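Local coordinates for Glyoxalase/bleomycin resistance protein/dioxygenase (PDB 2RK9) that is of unknown specific function but belongs to the glyoxalase/bleomycin resistance protein/dioxygenase superfamily, whose members include metal-dependent enzymes and drug-binding resistance proteins, at residues E30-R35 with F40-L45. The protein carries 1 engineered substitution. Numbering follows the deposited sequence.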
loop_
_atom_site.group_PDB
_atom_site.type_symbol
_atom_site.label_atom_id
_atom_site.label_comp_id
_atom_site.label_asym_id
_atom_site.label_seq_id
_atom_site.Cartn_x
_atom_site.Cartn_y
_atom_site.Cartn_z
ATOM N N GLU B 30 -8.910 -14.352 1.506
ATOM C CA GLU B 30 -8.685 -15.604 2.224
ATOM C C GLU B 30 -7.612 -15.355 3.278
ATOM O O GLU B 30 -6.610 -14.700 3.002
ATOM C CB GLU B 30 -8.188 -16.690 1.271
ATOM C CG GLU B 30 -8.981 -16.817 -0.012
ATOM C CD GLU B 30 -8.501 -17.963 -0.892
ATOM O OE1 GLU B 30 -7.328 -17.946 -1.350
ATOM O OE2 GLU B 30 -9.308 -18.886 -1.126
ATOM N N VAL B 31 -7.830 -15.866 4.484
ATOM C CA VAL B 31 -6.843 -15.715 5.544
ATOM C C VAL B 31 -5.767 -16.750 5.225
ATOM O O VAL B 31 -6.078 -17.929 5.089
ATOM C CB VAL B 31 -7.430 -16.040 6.939
ATOM C CG1 VAL B 31 -6.385 -15.812 8.012
ATOM C CG2 VAL B 31 -8.640 -15.184 7.205
ATOM N N LYS B 32 -4.522 -16.310 5.075
ATOM C CA LYS B 32 -3.435 -17.235 4.796
ATOM C C LYS B 32 -2.909 -17.744 6.137
ATOM O O LYS B 32 -2.650 -18.934 6.303
ATOM C CB LYS B 32 -2.318 -16.551 4.007
ATOM C CG LYS B 32 -1.104 -17.434 3.831
ATOM C CD LYS B 32 -0.087 -16.842 2.879
ATOM C CE LYS B 32 -0.239 -17.412 1.480
ATOM N NZ LYS B 32 0.712 -16.761 0.540
ATOM N N TYR B 33 -2.761 -16.840 7.099
ATOM C CA TYR B 33 -2.317 -17.227 8.434
ATOM C C TYR B 33 -2.547 -16.083 9.406
ATOM O O TYR B 33 -2.817 -14.953 8.988
ATOM C CB TYR B 33 -0.842 -17.681 8.432
ATOM C CG TYR B 33 0.181 -16.633 8.056
ATOM C CD1 TYR B 33 0.828 -15.879 9.035
ATOM C CD2 TYR B 33 0.532 -16.412 6.719
ATOM C CE1 TYR B 33 1.801 -14.934 8.697
ATOM C CE2 TYR B 33 1.500 -15.468 6.377
ATOM C CZ TYR B 33 2.129 -14.737 7.371
ATOM O OH TYR B 33 3.087 -13.804 7.042
ATOM N N GLU B 34 -2.463 -16.380 10.703
ATOM C CA GLU B 34 -2.687 -15.365 11.732
ATOM C C GLU B 34 -1.738 -15.500 12.915
ATOM O O GLU B 34 -0.937 -16.433 13.009
ATOM C CB GLU B 34 -4.102 -15.468 12.322
ATOM C CG GLU B 34 -5.252 -15.779 11.396
ATOM C CD GLU B 34 -6.524 -16.073 12.192
ATOM O OE1 GLU B 34 -7.445 -16.704 11.644
ATOM O OE2 GLU B 34 -6.601 -15.665 13.372
ATOM N N ARG B 35 -1.861 -14.533 13.817
ATOM C CA ARG B 35 -1.128 -14.496 15.078
ATOM C C ARG B 35 -2.158 -13.859 16.010
ATOM O O ARG B 35 -2.082 -12.667 16.313
ATOM C CB ARG B 35 0.129 -13.627 14.995
ATOM C CG ARG B 35 1.284 -14.261 14.224
ATOM C CD ARG B 35 2.608 -13.588 14.567
ATOM N NE ARG B 35 2.739 -12.241 14.030
ATOM C CZ ARG B 35 3.088 -11.968 12.776
ATOM N NH1 ARG B 35 3.336 -12.953 11.922
ATOM N NH2 ARG B 35 3.211 -10.704 12.383
ATOM N N PHE B 40 -3.114 -10.084 14.692
ATOM C CA PHE B 40 -2.511 -9.994 13.369
ATOM C C PHE B 40 -3.129 -11.013 12.415
ATOM O O PHE B 40 -3.325 -12.175 12.774
ATOM C CB PHE B 40 -1.011 -10.249 13.474
ATOM C CG PHE B 40 -0.299 -10.288 12.151
ATOM C CD1 PHE B 40 0.106 -9.113 11.529
ATOM C CD2 PHE B 40 -0.027 -11.503 11.530
ATOM C CE1 PHE B 40 0.777 -9.151 10.314
ATOM C CE2 PHE B 40 0.644 -11.550 10.312
ATOM C CZ PHE B 40 1.045 -10.372 9.703
ATOM N N VAL B 41 -3.427 -10.567 11.200
ATOM C CA VAL B 41 -4.017 -11.433 10.188
ATOM C C VAL B 41 -3.352 -11.160 8.840
ATOM O O VAL B 41 -3.144 -10.009 8.461
ATOM C CB VAL B 41 -5.533 -11.171 10.046
ATOM C CG1 VAL B 41 -6.169 -12.252 9.175
ATOM C CG2 VAL B 41 -6.183 -11.124 11.421
ATOM N N TYR B 42 -2.999 -12.225 8.128
ATOM C CA TYR B 42 -2.374 -12.082 6.820
ATOM C C TYR B 42 -3.360 -12.600 5.780
ATOM O O TYR B 42 -3.709 -13.779 5.785
ATOM C CB TYR B 42 -1.082 -12.895 6.751
ATOM C CG TYR B 42 -0.217 -12.528 5.570
ATOM C CD1 TYR B 42 0.856 -11.661 5.716
ATOM C CD2 TYR B 42 -0.488 -13.035 4.302
ATOM C CE1 TYR B 42 1.647 -11.305 4.630
ATOM C CE2 TYR B 42 0.296 -12.683 3.203
ATOM C CZ TYR B 42 1.364 -11.815 3.380
ATOM O OH TYR B 42 2.142 -11.450 2.311
ATOM N N LEU B 43 -3.826 -11.719 4.898
ATOM C CA LEU B 43 -4.785 -12.141 3.883
ATOM C C LEU B 43 -4.280 -11.995 2.453
ATOM O O LEU B 43 -3.252 -11.369 2.195
ATOM C CB LEU B 43 -6.099 -11.370 4.037
ATOM C CG LEU B 43 -6.731 -11.427 5.431
ATOM C CD1 LEU B 43 -6.173 -10.301 6.276
ATOM C CD2 LEU B 43 -8.244 -11.299 5.325
ATOM N N THR B 44 -5.017 -12.592 1.529
ATOM C CA THR B 44 -4.662 -12.533 0.120
ATOM C C THR B 44 -5.924 -12.654 -0.718
ATOM O O THR B 44 -6.914 -13.258 -0.299
ATOM C CB THR B 44 -3.691 -13.678 -0.268
ATOM O OG1 THR B 44 -3.243 -13.505 -1.621
ATOM C CG2 THR B 44 -4.383 -15.017 -0.143
ATOM N N LEU B 45 -5.880 -12.043 -1.894
ATOM C CA LEU B 45 -6.977 -12.098 -2.844
ATOM C C LEU B 45 -6.282 -12.464 -4.144
ATOM O O LEU B 45 -5.695 -11.611 -4.804
ATOM C CB LEU B 45 -7.675 -10.741 -2.987
ATOM C CG LEU B 45 -8.938 -10.751 -3.866
ATOM C CD1 LEU B 45 -10.091 -11.361 -3.084
ATOM C CD2 LEU B 45 -9.330 -9.349 -4.264
HETATM O O HOH W 1 -5.555 -13.101 14.278
#
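Glu30 pairs with Thr44 through two backbone bonds, its N donating to Thr44 O at 2.9 Å and its O accepting from Thr44 N, while Leu43 CA adds a CA-H...O contact to the same Glu30 oxygen. Val31 lies on the face covered by helix 16-26: its CG1 meets Val41 CG1 at 3.8 Å, and both residues touch Gln20 of that helix. At Lys32 the register slips by one residue. Lys32 N bonds to Tyr42 O at 2.8 Å, and Tyr33 N reaches the same oxygen only weakly, so one carbonyl receives two successive amides. The aliphatic chain of Lys32 follows the Tyr42 ring, Lys32 CB lying 4.0 Å from Tyr42 CD2. Tyr33 O accepts from Tyr42 N. Tyr33 has CG between its backbone N and carbonyl carbon (chi1 64°), which folds the ring back over the neighbouring strand: Tyr42 CB sits over the ring centre as a CH-pi contact, 3.7 Å from the Tyr33 centroid. The two tyrosine rings are nearly parallel, planes at 10°, but strongly offset, with Tyr33 CE2 3.5 Å from Tyr42 CG. Asp49 of strand 48-53 hydrogen-bonds both Tyr42 OH and Thr44 OG1. Tyr33 CE1 meets the edge of the Phe40 ring, 3.9 Å from Phe40 CE2. Glu34, on the same face as Val31 and Val41, is tied to Phe40 O by a water that donates to both Glu34 OE2 and that carbonyl. Arg35 closes the pairing, exchanging two backbone bonds with Phe40. Its chain bends at chi3 (-71°) and lays the guanidinium flat on Phe40, CZ 3.7 Å from the ring centroid, a cation-pi stack; Arg35 NE also forms a salt bridge with Glu38. The whole is an antiparallel beta hairpin with a classic bulge, at the outer end of the sheet within this chain and consistent with a βαβββ module of the vicinal oxygen chelate fold.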